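Local coordinates for protein DNA alpha-glucosyltransferase (Enterobacteria phage T4, PDB 1XV5) that belongs to the glycosyltransferases of the GT-B fold and holds uridine-5'-diphosphate in the cleft between two Rossmann-like domains, at residues D26-K30 / N31-V35; H51-K54 / S55-P59; K183-S186 / T187-D191; C391-E394 / Q395-I399. All blocks are in the same frame, centred on the assembly; numbering follows the deposited sequence.

Contact 1 of 4, residues D26-K30 / N31-V35; sequences DWFIK and NGHEV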
loop_
_atom_site.group_PDB
_atom_site.type_symbol
_atom_site.label_atom_id
_atom_site.label_comp_id
_atom_site.label_asym_id
_atom_site.label_seq_id
_atom_site.Cartn_x
_atom_site.Cartn_y
_atom_site.Cartn_z
ATOM N N ASP A 26 -0.990 -1.556 -15.463
ATOM C CA ASP A 26 0.244 -1.321 -16.208
ATOM C C ASP A 26 0.957 -2.613 -16.591
ATOM O O ASP A 26 1.444 -2.751 -17.713
ATOM C CB ASP A 26 1.216 -0.444 -15.407
ATOM C CG ASP A 26 0.770 1.003 -15.312
ATOM O OD1 ASP A 26 -0.057 1.441 -16.141
ATOM O OD2 ASP A 26 1.265 1.713 -14.413
ATOM N N TRP A 27 1.029 -3.558 -15.659
ATOM C CA TRP A 27 1.706 -4.818 -15.942
ATOM C C TRP A 27 0.985 -5.594 -17.044
ATOM O O TRP A 27 1.617 -6.074 -17.980
ATOM C CB TRP A 27 1.797 -5.683 -14.680
ATOM C CG TRP A 27 2.564 -6.959 -14.911
ATOM C CD1 TRP A 27 3.920 -7.130 -14.839
ATOM C CD2 TRP A 27 2.021 -8.220 -15.318
ATOM N NE1 TRP A 27 4.253 -8.422 -15.182
ATOM C CE2 TRP A 27 3.106 -9.111 -15.478
ATOM C CE3 TRP A 27 0.722 -8.684 -15.566
ATOM C CZ2 TRP A 27 2.931 -10.441 -15.875
ATOM C CZ3 TRP A 27 0.549 -10.008 -15.961
ATOM C CH2 TRP A 27 1.649 -10.869 -16.111
ATOM N N PHE A 28 -0.337 -5.710 -16.938
ATOM C CA PHE A 28 -1.095 -6.437 -17.950
ATOM C C PHE A 28 -0.959 -5.819 -19.336
ATOM O O PHE A 28 -0.785 -6.537 -20.322
ATOM C CB PHE A 28 -2.575 -6.537 -17.564
ATOM C CG PHE A 28 -2.874 -7.660 -16.614
ATOM C CD1 PHE A 28 -3.025 -7.417 -15.253
ATOM C CD2 PHE A 28 -2.972 -8.968 -17.076
ATOM C CE1 PHE A 28 -3.269 -8.463 -14.366
ATOM C CE2 PHE A 28 -3.215 -10.020 -16.199
ATOM C CZ PHE A 28 -3.364 -9.770 -14.842
ATOM N N ILE A 29 -1.039 -4.494 -19.414
ATOM C CA ILE A 29 -0.909 -3.801 -20.694
ATOM C C ILE A 29 0.508 -3.989 -21.227
ATOM O O ILE A 29 0.710 -4.238 -22.412
ATOM C CB ILE A 29 -1.183 -2.285 -20.557
ATOM C CG1 ILE A 29 -2.653 -2.049 -20.206
ATOM C CG2 ILE A 29 -0.830 -1.565 -21.858
ATOM C CD1 ILE A 29 -3.019 -0.579 -20.051
ATOM N N LYS A 30 1.482 -3.869 -20.335
ATOM C CA LYS A 30 2.884 -4.019 -20.698
ATOM C C LYS A 30 3.134 -5.411 -21.267
ATOM O O LYS A 30 3.981 -5.593 -22.145
ATOM C CB LYS A 30 3.756 -3.794 -19.459
ATOM C CG LYS A 30 5.253 -3.762 -19.718
ATOM C CD LYS A 30 5.998 -3.370 -18.446
ATOM C CE LYS A 30 7.496 -3.277 -18.675
ATOM N NZ LYS A 30 8.062 -4.580 -19.118
ATOM N N ASN A 31 2.386 -6.390 -20.771
ATOM C CA ASN A 31 2.542 -7.761 -21.226
ATOM C C ASN A 31 1.564 -8.186 -22.320
ATOM O O ASN A 31 1.291 -9.374 -22.492
ATOM C CB ASN A 31 2.470 -8.716 -20.034
ATOM C CG ASN A 31 3.689 -8.604 -19.130
ATOM O OD1 ASN A 31 3.842 -7.635 -18.384
ATOM N ND2 ASN A 31 4.573 -9.589 -19.210
ATOM N N GLY A 32 1.038 -7.204 -23.047
ATOM C CA GLY A 32 0.147 -7.484 -24.164
ATOM C C GLY A 32 -1.322 -7.784 -23.940
ATOM O O GLY A 32 -1.997 -8.244 -24.862
ATOM N N HIS A 33 -1.835 -7.526 -22.743
ATOM C CA HIS A 33 -3.242 -7.791 -22.468
ATOM C C HIS A 33 -4.065 -6.511 -22.530
ATOM O O HIS A 33 -3.523 -5.412 -22.441
ATOM C CB HIS A 33 -3.391 -8.436 -21.089
ATOM C CG HIS A 33 -2.638 -9.719 -20.945
ATOM N ND1 HIS A 33 -3.091 -10.911 -21.467
ATOM C CD2 HIS A 33 -1.439 -9.988 -20.376
ATOM C CE1 HIS A 33 -2.203 -11.859 -21.225
ATOM N NE2 HIS A 33 -1.192 -11.325 -20.565
ATOM N N GLU A 34 -5.374 -6.659 -22.704
ATOM C CA GLU A 34 -6.272 -5.510 -22.752
ATOM C C GLU A 34 -6.852 -5.323 -21.360
ATOM O O GLU A 34 -7.255 -6.293 -20.717
ATOM C CB GLU A 34 -7.395 -5.741 -23.765
ATOM C CG GLU A 34 -6.938 -5.660 -25.211
ATOM C CD GLU A 34 -8.083 -5.801 -26.194
ATOM O OE1 GLU A 34 -7.859 -5.574 -27.402
ATOM O OE2 GLU A 34 -9.206 -6.140 -25.762
ATOM N N VAL A 35 -6.903 -4.079 -20.895
ATOM C CA VAL A 35 -7.408 -3.812 -19.555
ATOM C C VAL A 35 -8.419 -2.679 -19.428
ATOM O O VAL A 35 -8.290 -1.634 -20.060
ATOM C CB VAL A 35 -6.239 -3.492 -18.587
ATOM C CG1 VAL A 35 -6.766 -3.255 -17.180
ATOM C CG2 VAL A 35 -5.228 -4.628 -18.599
HETATM O O HOH W 1 -1.605 -4.609 -24.249
#
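Helix 17-30 ends where F28 and I29 hand their carbonyls to G32 and H33, and the chain turns straight into strand 34-40 of the first parallel sheet. N31 N still finds a helical partner in W27 O. H33 N reaches back to F28 O at 2.8 Å, and G32 N binds I29 O at 3.1 Å, coming from above the carbonyl plane. The H33 N to F28 O and G32 N to I29 O bonds together make a Schellman motif, with G32 as C-prime. G32 has positive phi (81°), a conformation glycine takes easily. A water finishes the turn, donating to I29 O and to H33 O. Beside the turn, the F28 ring points its edge at the face of H33 in an offset edge-to-face pair, planes at 72°, with F28 CD2 3.8 Å from H33 CD2. F28 CB packs closely on V35 CG2 at 3.4 Å, and I29 CG1 meets the same methyl at 4.0 Å, so V35, at the start of strand 34-40, packs against the last turn of the helix. On the other flank the N31 amide lies stacked over one face of the W27 indole, tilted by 30°. The H33 imidazole is held at both nitrogens: ND1 is hydrogen-bonded to M2 N and NE2 to a glycerol. V35 and F28 also rest on I4 of strand 3-8.

Contact 2 of 4, residues H51-K54 / S55-P59; sequences HDHK and SFSIP. With UDP (uridine-5'-diphosphate), chain C.
One carbonyl oxygen, H53 O, is gripped by two backbone N-H groups of F56 and S57 and also sits over the F56 ring, 3.5 Å above the plane and over its centre. The turn is of type I across H53-F56, closed by F56 N to H53 O at 2.9 Å. S57 N adds a second bond to the same oxygen, also 2.9 Å, from the opposite face of the carbonyl plane. The turn leads the loop into strand 58-60, an edge strand of the first Rossmann-like sheet. F56 takes a chi1 of 55°, CG lying over the backbone, flanked by N and C, and this folds the phenyl back along the turn. Its CZ meets H53 CA at 3.4 Å, and D52 O lies 3.7 Å from CZ, at an oblique angle to the ring. The ring also makes a cation-pi contact with R25 and rests on L22 of helix 17-30 and L37 of strand 34-40. A chi1 of 70° puts the H53 imidazole where ND1 can donate to H51 O, at 3.1 Å, tying the side chain back to the residue two before it, just ahead of the turn; K54 CG lies over one face of this ring. K54 itself runs extended, its NZ hydrogen-bonded to S49 OG. H51 faces the ligand with the edge of its ring: CE1 is 3.4 Å from O4' of uridine-5'-diphosphate, and NE2 gives a weak hydrogen bond to O3' at 3.5 Å.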
loop_
_atom_site.group_PDB
_atom_site.type_symbol
_atom_site.label_atom_id
_atom_site.label_comp_id
_atom_site.label_asym_id
_atom_site.label_seq_id
_atom_site.Cartn_x
_atom_site.Cartn_y
_atom_site.Cartn_z
ATOM N N HIS A 51 -3.392 9.575 -7.294
ATOM C CA HIS A 51 -2.752 8.823 -8.368
ATOM C C HIS A 51 -3.368 9.184 -9.712
ATOM O O HIS A 51 -4.539 9.544 -9.788
ATOM C CB HIS A 51 -2.888 7.315 -8.133
ATOM C CG HIS A 51 -2.282 6.845 -6.846
ATOM N ND1 HIS A 51 -2.984 6.808 -5.661
ATOM C CD2 HIS A 51 -1.034 6.409 -6.558
ATOM C CE1 HIS A 51 -2.193 6.366 -4.698
ATOM N NE2 HIS A 51 -1.004 6.118 -5.216
ATOM N N ASP A 52 -2.576 9.081 -10.772
ATOM C CA ASP A 52 -3.062 9.402 -12.107
ATOM C C ASP A 52 -3.905 8.260 -12.659
ATOM O O ASP A 52 -3.424 7.134 -12.797
ATOM C CB ASP A 52 -1.892 9.671 -13.048
ATOM C CG ASP A 52 -2.349 10.079 -14.428
ATOM O OD1 ASP A 52 -2.978 11.152 -14.548
ATOM O OD2 ASP A 52 -2.087 9.324 -15.389
ATOM N N HIS A 53 -5.160 8.549 -12.986
ATOM C CA HIS A 53 -6.046 7.514 -13.507
ATOM C C HIS A 53 -7.201 8.088 -14.322
ATOM O O HIS A 53 -7.792 7.397 -15.153
ATOM C CB HIS A 53 -6.654 6.726 -12.352
ATOM C CG HIS A 53 -7.649 7.514 -11.558
ATOM N ND1 HIS A 53 -7.286 8.345 -10.520
ATOM C CD2 HIS A 53 -8.989 7.647 -11.695
ATOM C CE1 HIS A 53 -8.360 8.955 -10.052
ATOM N NE2 HIS A 53 -9.407 8.549 -10.747
ATOM N N LYS A 54 -7.532 9.345 -14.057
ATOM C CA LYS A 54 -8.654 10.006 -14.712
ATOM C C LYS A 54 -8.788 9.849 -16.224
ATOM O O LYS A 54 -9.903 9.859 -16.746
ATOM C CB LYS A 54 -8.653 11.491 -14.347
ATOM C CG LYS A 54 -8.894 11.755 -12.866
ATOM C CD LYS A 54 -8.680 13.220 -12.523
ATOM C CE LYS A 54 -8.784 13.461 -11.023
ATOM N NZ LYS A 54 -8.347 14.840 -10.655
ATOM N N SER A 55 -7.674 9.687 -16.929
ATOM C CA SER A 55 -7.722 9.560 -18.383
ATOM C C SER A 55 -8.166 8.190 -18.896
ATOM O O SER A 55 -8.376 8.020 -20.098
ATOM C CB SER A 55 -6.357 9.901 -18.988
ATOM O OG SER A 55 -5.402 8.899 -18.688
ATOM N N PHE A 56 -8.309 7.215 -18.004
ATOM C CA PHE A 56 -8.720 5.882 -18.433
ATOM C C PHE A 56 -9.670 5.154 -17.483
ATOM O O PHE A 56 -10.369 4.230 -17.899
ATOM C CB PHE A 56 -7.488 5.002 -18.678
ATOM C CG PHE A 56 -6.552 4.927 -17.502
ATOM C CD1 PHE A 56 -5.466 5.792 -17.404
ATOM C CD2 PHE A 56 -6.773 4.011 -16.478
ATOM C CE1 PHE A 56 -4.612 5.748 -16.301
ATOM C CE2 PHE A 56 -5.925 3.959 -15.372
ATOM C CZ PHE A 56 -4.843 4.829 -15.283
ATOM N N SER A 57 -9.696 5.556 -16.217
ATOM C CA SER A 57 -10.565 4.899 -15.241
ATOM C C SER A 57 -12.034 5.062 -15.608
ATOM O O SER A 57 -12.456 6.128 -16.054
ATOM C CB SER A 57 -10.325 5.464 -13.842
ATOM O OG SER A 57 -10.716 6.821 -13.775
ATOM N N ILE A 58 -12.808 4.002 -15.403
ATOM C CA ILE A 58 -14.232 4.004 -15.722
ATOM C C ILE A 58 -15.106 3.975 -14.471
ATOM O O ILE A 58 -15.230 2.944 -13.808
ATOM C CB ILE A 58 -14.600 2.787 -16.593
ATOM C CG1 ILE A 58 -13.744 2.776 -17.860
ATOM C CG2 ILE A 58 -16.083 2.827 -16.949
ATOM C CD1 ILE A 58 -13.881 1.505 -18.681
ATOM N N PRO A 59 -15.721 5.113 -14.127
ATOM C CA PRO A 59 -16.577 5.151 -12.942
ATOM C C PRO A 59 -17.978 4.638 -13.261
ATOM O O PRO A 59 -18.461 4.787 -14.383
ATOM C CB PRO A 59 -16.573 6.628 -12.572
ATOM C CG PRO A 59 -16.529 7.288 -13.907
ATOM C CD PRO A 59 -15.500 6.469 -14.660
HETATM N N1 UDP C . -0.510 7.844 -1.151
HETATM C C2 UDP C . -0.672 8.996 -1.894
HETATM N N3 UDP C . -1.138 10.077 -1.189
HETATM C C4 UDP C . -1.442 10.120 0.159
HETATM C C5 UDP C . -1.236 8.888 0.859
HETATM C C6 UDP C . -0.790 7.818 0.194
HETATM O O2 UDP C . -0.413 9.057 -3.085
HETATM O O4 UDP C . -1.852 11.169 0.655
HETATM C "C1'" UDP C . -0.037 6.646 -1.854
HETATM C "C2'" UDP C . 1.274 6.072 -1.328
HETATM O "O2'" UDP C . 2.382 6.782 -1.840
HETATM C "C3'" UDP C . 1.159 4.640 -1.832
HETATM C "C4'" UDP C . -0.315 4.338 -1.570
HETATM O "O4'" UDP C . -0.989 5.623 -1.659
HETATM O "O3'" UDP C . 1.421 4.610 -3.235
HETATM C "C5'" UDP C . -0.611 3.708 -0.223
HETATM O "O5'" UDP C . -0.291 2.323 -0.259
HETATM P PA UDP C . 0.495 1.585 0.916
HETATM O O1A UDP C . 0.616 0.176 0.487
HETATM O O2A UDP C . 1.727 2.358 1.227
HETATM O O3A UDP C . -0.476 1.686 2.230
HETATM P PB UDP C . -2.108 1.695 2.385
HETATM O O1B UDP C . -2.419 0.979 3.649
HETATM O O2B UDP C . -2.573 3.089 2.211
HETATM O O3B UDP C . -2.629 0.821 1.165
#

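Contact 3 of 4, residues K183-S186 / T187-D191; sequences KVRS and TYWKD
R185 and W189, one turn apart at the end of helix 181-188, form a flat cation-pi stack on the segment that links the two Rossmann-like domains of the GT-B fold, between strand 172-174 and strand 199-203. From CB the arginine heads toward the tryptophan with CG opposite the backbone N (chi1 172°), and the chain stays extended as far as NE. CB skirts the rim of the indole near CE3. CG and CD then run over that same atom, CG at 3.5 Å. NE arrives above CD2 at 3.4 Å, and CZ lies 3.6 Å from the centroid of the six-membered ring, nearly on its normal. At the tip the two nitrogens part: NH1 hangs over CH2 at 3.8 Å, NH2 over NE1 at 3.6 Å. Guanidinium and indole are only 9° from parallel, so the whole cation lies on the ring face and its N-H groups point outward along the plane. E376 forms a salt bridge with NH2, and Y379 adds another cation-pi contact, fastening the stack to helix 368-386. The backbone sets up the pair, for W189 N binds R185 O as the last helical bond. On a neighbouring flank of the helix V184 CG1 touches Y188 CD1, and the Y188 ring goes on to helix 278-286. Two hydroxyls converge on one carbonyl from opposite faces of its plane: S186 OG donates to K183 O at 2.8 Å and T187 OG1 to the same oxygen at 3.1 Å.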
loop_
_atom_site.group_PDB
_atom_site.type_symbol
_atom_site.label_atom_id
_atom_site.label_comp_id
_atom_site.label_asym_id
_atom_site.label_seq_id
_atom_site.Cartn_x
_atom_site.Cartn_y
_atom_site.Cartn_z
ATOM N N LYS A 183 10.535 1.883 -13.276
ATOM C CA LYS A 183 9.883 3.059 -13.835
ATOM C C LYS A 183 9.984 4.279 -12.922
ATOM O O LYS A 183 10.231 5.389 -13.388
ATOM C CB LYS A 183 8.415 2.754 -14.137
ATOM C CG LYS A 183 7.697 3.883 -14.859
ATOM C CD LYS A 183 6.349 3.433 -15.401
ATOM C CE LYS A 183 6.516 2.274 -16.373
ATOM N NZ LYS A 183 7.515 2.579 -17.438
ATOM N N VAL A 184 9.789 4.081 -11.623
ATOM C CA VAL A 184 9.886 5.189 -10.683
ATOM C C VAL A 184 11.311 5.730 -10.662
ATOM O O VAL A 184 11.519 6.943 -10.678
ATOM C CB VAL A 184 9.469 4.758 -9.256
ATOM C CG1 VAL A 184 9.802 5.855 -8.255
ATOM C CG2 VAL A 184 7.975 4.469 -9.231
ATOM N N ARG A 185 12.303 4.844 -10.633
ATOM C CA ARG A 185 13.680 5.327 -10.629
ATOM C C ARG A 185 14.006 6.105 -11.898
ATOM O O ARG A 185 14.644 7.155 -11.846
ATOM C CB ARG A 185 14.687 4.184 -10.497
ATOM C CG ARG A 185 16.122 4.694 -10.694
ATOM C CD ARG A 185 17.205 3.681 -10.365
ATOM N NE ARG A 185 18.525 4.310 -10.473
ATOM C CZ ARG A 185 19.633 3.831 -9.915
ATOM N NH1 ARG A 185 19.593 2.709 -9.207
ATOM N NH2 ARG A 185 20.782 4.484 -10.055
ATOM N N SER A 186 13.561 5.587 -13.037
ATOM C CA SER A 186 13.845 6.231 -14.312
ATOM C C SER A 186 13.164 7.584 -14.452
ATOM O O SER A 186 13.418 8.314 -15.411
ATOM C CB SER A 186 13.433 5.315 -15.470
ATOM O OG SER A 186 12.029 5.178 -15.550
ATOM N N THR A 187 12.315 7.925 -13.485
ATOM C CA THR A 187 11.592 9.189 -13.514
ATOM C C THR A 187 11.958 10.169 -12.399
ATOM O O THR A 187 11.883 11.380 -12.596
ATOM C CB THR A 187 10.060 8.944 -13.445
ATOM O OG1 THR A 187 9.643 8.197 -14.594
ATOM C CG2 THR A 187 9.297 10.261 -13.403
ATOM N N TYR A 188 12.368 9.661 -11.240
ATOM C CA TYR A 188 12.670 10.543 -10.113
ATOM C C TYR A 188 14.066 10.549 -9.510
ATOM O O TYR A 188 14.399 11.470 -8.768
ATOM C CB TYR A 188 11.678 10.276 -8.975
ATOM C CG TYR A 188 10.245 10.503 -9.372
ATOM C CD1 TYR A 188 9.459 9.453 -9.846
ATOM C CD2 TYR A 188 9.690 11.776 -9.329
ATOM C CE1 TYR A 188 8.155 9.668 -10.270
ATOM C CE2 TYR A 188 8.384 12.007 -9.755
ATOM C CZ TYR A 188 7.625 10.947 -10.224
ATOM O OH TYR A 188 6.339 11.166 -10.655
ATOM N N TRP A 189 14.875 9.538 -9.805
ATOM C CA TRP A 189 16.215 9.458 -9.227
ATOM C C TRP A 189 17.023 10.741 -9.433
ATOM O O TRP A 189 17.120 11.260 -10.547
ATOM C CB TRP A 189 16.962 8.262 -9.818
ATOM C CG TRP A 189 18.103 7.763 -8.974
ATOM C CD1 TRP A 189 19.396 8.205 -8.990
ATOM C CD2 TRP A 189 18.058 6.690 -8.025
ATOM N NE1 TRP A 189 20.160 7.468 -8.114
ATOM C CE2 TRP A 189 19.364 6.533 -7.507
ATOM C CE3 TRP A 189 17.040 5.846 -7.562
ATOM C CZ2 TRP A 189 19.681 5.560 -6.549
ATOM C CZ3 TRP A 189 17.355 4.876 -6.607
ATOM C CH2 TRP A 189 18.668 4.745 -6.112
ATOM N N LYS A 190 17.602 11.242 -8.348
ATOM C CA LYS A 190 18.396 12.464 -8.391
ATOM C C LYS A 190 19.868 12.178 -8.134
ATOM O O LYS A 190 20.214 11.168 -7.525
ATOM C CB LYS A 190 17.914 13.447 -7.318
ATOM C CG LYS A 190 16.469 13.897 -7.449
ATOM C CD LYS A 190 16.282 14.829 -8.635
ATOM C CE LYS A 190 14.846 15.335 -8.724
ATOM N NZ LYS A 190 13.883 14.225 -8.959
ATOM N N ASP A 191 20.733 13.073 -8.599
ATOM C CA ASP A 191 22.157 12.919 -8.349
ATOM C C ASP A 191 22.284 13.252 -6.864
ATOM O O ASP A 191 21.529 14.084 -6.351
ATOM C CB ASP A 191 22.968 13.910 -9.189
ATOM C CG ASP A 191 24.469 13.737 -9.007
ATOM O OD1 ASP A 191 25.042 14.337 -8.071
ATOM O OD2 ASP A 191 25.078 12.986 -9.799
#

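Contact 4 of 4, residues C391-E394 / Q395-I399; sequences CFKE and QFDII
K393 and D397 lie one turn apart on helix 388-399, and the lysine folds over to meet the carboxylate. After a chi1 of 166° the chain bends at chi2 (60°) and again at its last torsion. It thus brings CE, rather than NZ, against the acid: CE is 3.0 Å from OD1 and 3.1 Å from OD2, whereas NZ makes only a long salt bridge to OD1 at 3.7 Å. The two side chains are crossed, and D397 also places OD2 in plane at the edge of the F396 ring. On the inner side, F392 and Q395 approach at an angle, the phenyl and amide planes 62° apart, with the end of the amide beside CD2 and CE2 of the ring. The stem of Q395 is snug too, its CG 3.2 Å from C391 O, the same carbonyl that receives Q395 N at 2.9 Å. Further along, I398 CG1 lies 3.4 Å from E394 O while I398 N binds that oxygen. The E394 carboxylate forms a salt bridge with R304. This is the C-terminal helix that, as in other GT-B enzymes, returns to the N-terminal domain: Q395, I398 and I399 touch F139 of strand 137-140, and F392 packs on helix 17-30. Backbone bonds such as D397 N to K393 O, 2.9 Å, carry the regular helix beneath. With an exposed lysine and aspartate so loosely paired, their attraction is probably modest, since the ammonium nitrogen stays farther from OD1 than CE does.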
loop_
_atom_site.group_PDB
_atom_site.type_symbol
_atom_site.label_atom_id
_atom_site.label_comp_id
_atom_site.label_asym_id
_atom_site.label_seq_id
_atom_site.Cartn_x
_atom_site.Cartn_y
_atom_site.Cartn_z
ATOM N N CYS A 391 6.729 -10.211 -9.244
ATOM C CA CYS A 391 5.500 -10.531 -8.534
ATOM C C CYS A 391 4.238 -10.706 -9.368
ATOM O O CYS A 391 3.492 -11.655 -9.145
ATOM C CB CYS A 391 5.267 -9.502 -7.429
ATOM S SG CYS A 391 6.713 -9.290 -6.347
ATOM N N PHE A 392 3.980 -9.810 -10.317
ATOM C CA PHE A 392 2.782 -9.966 -11.136
ATOM C C PHE A 392 2.877 -11.210 -12.023
ATOM O O PHE A 392 1.857 -11.797 -12.396
ATOM C CB PHE A 392 2.517 -8.700 -11.966
ATOM C CG PHE A 392 1.731 -7.650 -11.221
ATOM C CD1 PHE A 392 2.191 -6.339 -11.137
ATOM C CD2 PHE A 392 0.536 -7.981 -10.587
ATOM C CE1 PHE A 392 1.472 -5.371 -10.429
ATOM C CE2 PHE A 392 -0.193 -7.021 -9.873
ATOM C CZ PHE A 392 0.280 -5.714 -9.796
ATOM N N LYS A 393 4.100 -11.620 -12.347
ATOM C CA LYS A 393 4.298 -12.828 -13.145
ATOM C C LYS A 393 3.925 -14.016 -12.263
ATOM O O LYS A 393 3.228 -14.935 -12.697
ATOM C CB LYS A 393 5.758 -12.950 -13.589
ATOM C CG LYS A 393 6.129 -14.329 -14.134
ATOM C CD LYS A 393 5.295 -14.694 -15.349
ATOM C CE LYS A 393 5.520 -16.141 -15.774
ATOM N NZ LYS A 393 6.956 -16.443 -16.005
ATOM N N GLU A 394 4.389 -13.986 -11.014
ATOM C CA GLU A 394 4.089 -15.048 -10.061
ATOM C C GLU A 394 2.571 -15.177 -9.904
ATOM O O GLU A 394 2.024 -16.277 -9.925
ATOM C CB GLU A 394 4.714 -14.737 -8.694
ATOM C CG GLU A 394 4.483 -15.822 -7.644
ATOM C CD GLU A 394 4.940 -15.410 -6.251
ATOM O OE1 GLU A 394 6.095 -14.952 -6.109
ATOM O OE2 GLU A 394 4.143 -15.550 -5.300
ATOM N N GLN A 395 1.897 -14.041 -9.753
ATOM C CA GLN A 395 0.450 -14.032 -9.580
ATOM C C GLN A 395 -0.264 -14.488 -10.846
ATOM O O GLN A 395 -1.250 -15.218 -10.780
ATOM C CB GLN A 395 -0.015 -12.629 -9.168
ATOM C CG GLN A 395 0.651 -12.169 -7.870
ATOM C CD GLN A 395 0.461 -10.699 -7.563
ATOM O OE1 GLN A 395 1.274 -10.099 -6.854
ATOM N NE2 GLN A 395 -0.612 -10.109 -8.079
ATOM N N PHE A 396 0.244 -14.066 -11.997
ATOM C CA PHE A 396 -0.356 -14.449 -13.270
ATOM C C PHE A 396 -0.307 -15.965 -13.444
ATOM O O PHE A 396 -1.269 -16.578 -13.911
ATOM C CB PHE A 396 0.375 -13.758 -14.426
ATOM C CG PHE A 396 -0.183 -14.090 -15.783
ATOM C CD1 PHE A 396 0.269 -15.204 -16.485
ATOM C CD2 PHE A 396 -1.173 -13.297 -16.353
ATOM C CE1 PHE A 396 -0.258 -15.522 -17.735
ATOM C CE2 PHE A 396 -1.708 -13.610 -17.607
ATOM C CZ PHE A 396 -1.246 -14.724 -18.295
ATOM N N ASP A 397 0.813 -16.571 -13.065
ATOM C CA ASP A 397 0.958 -18.018 -13.186
ATOM C C ASP A 397 -0.033 -18.753 -12.291
ATOM O O ASP A 397 -0.566 -19.798 -12.667
ATOM C CB ASP A 397 2.394 -18.429 -12.853
ATOM C CG ASP A 397 3.371 -18.040 -13.943
ATOM O OD1 ASP A 397 4.595 -18.126 -13.712
ATOM O OD2 ASP A 397 2.910 -17.656 -15.040
ATOM N N ILE A 398 -0.282 -18.199 -11.109
ATOM C CA ILE A 398 -1.221 -18.795 -10.169
ATOM C C ILE A 398 -2.653 -18.631 -10.681
ATOM O O ILE A 398 -3.478 -19.537 -10.556
ATOM C CB ILE A 398 -1.108 -18.128 -8.780
ATOM C CG1 ILE A 398 0.233 -18.490 -8.139
ATOM C CG2 ILE A 398 -2.272 -18.557 -7.891
ATOM C CD1 ILE A 398 0.511 -17.759 -6.828
ATOM N N ILE A 399 -2.940 -17.472 -11.265
ATOM C CA ILE A 399 -4.275 -17.191 -11.782
ATOM C C ILE A 399 -4.649 -18.081 -12.962
ATOM O O ILE A 399 -5.780 -18.557 -13.055
ATOM C CB ILE A 399 -4.395 -15.709 -12.218
ATOM C CG1 ILE A 399 -4.285 -14.802 -10.988
ATOM C CG2 ILE A 399 -5.714 -15.480 -12.949
ATOM C CD1 ILE A 399 -4.303 -13.326 -11.301
#

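How the contacts relate
Contacts 1 and 4 touch, centres 13 Å apart: W27 CG packs on F392 CB at 3.4 Å, W27 CH2 on F396 CB at 3.6 Å, and F396 also meets the rings of F28 and H33. The C-terminal helix thus covers the end of helix 17-30. Contact 2 stands about 16 Å from contact 1 between centres and does not touch it, yet strands 34-40 and 58-60 are neighbours in one sheet. Contact 2 is the one that touches uridine-5'-diphosphate, while the V184 side chain of contact 3 stays about 9 Å from it. Contacts 2 and 3 come within about 9 Å at their nearest atoms.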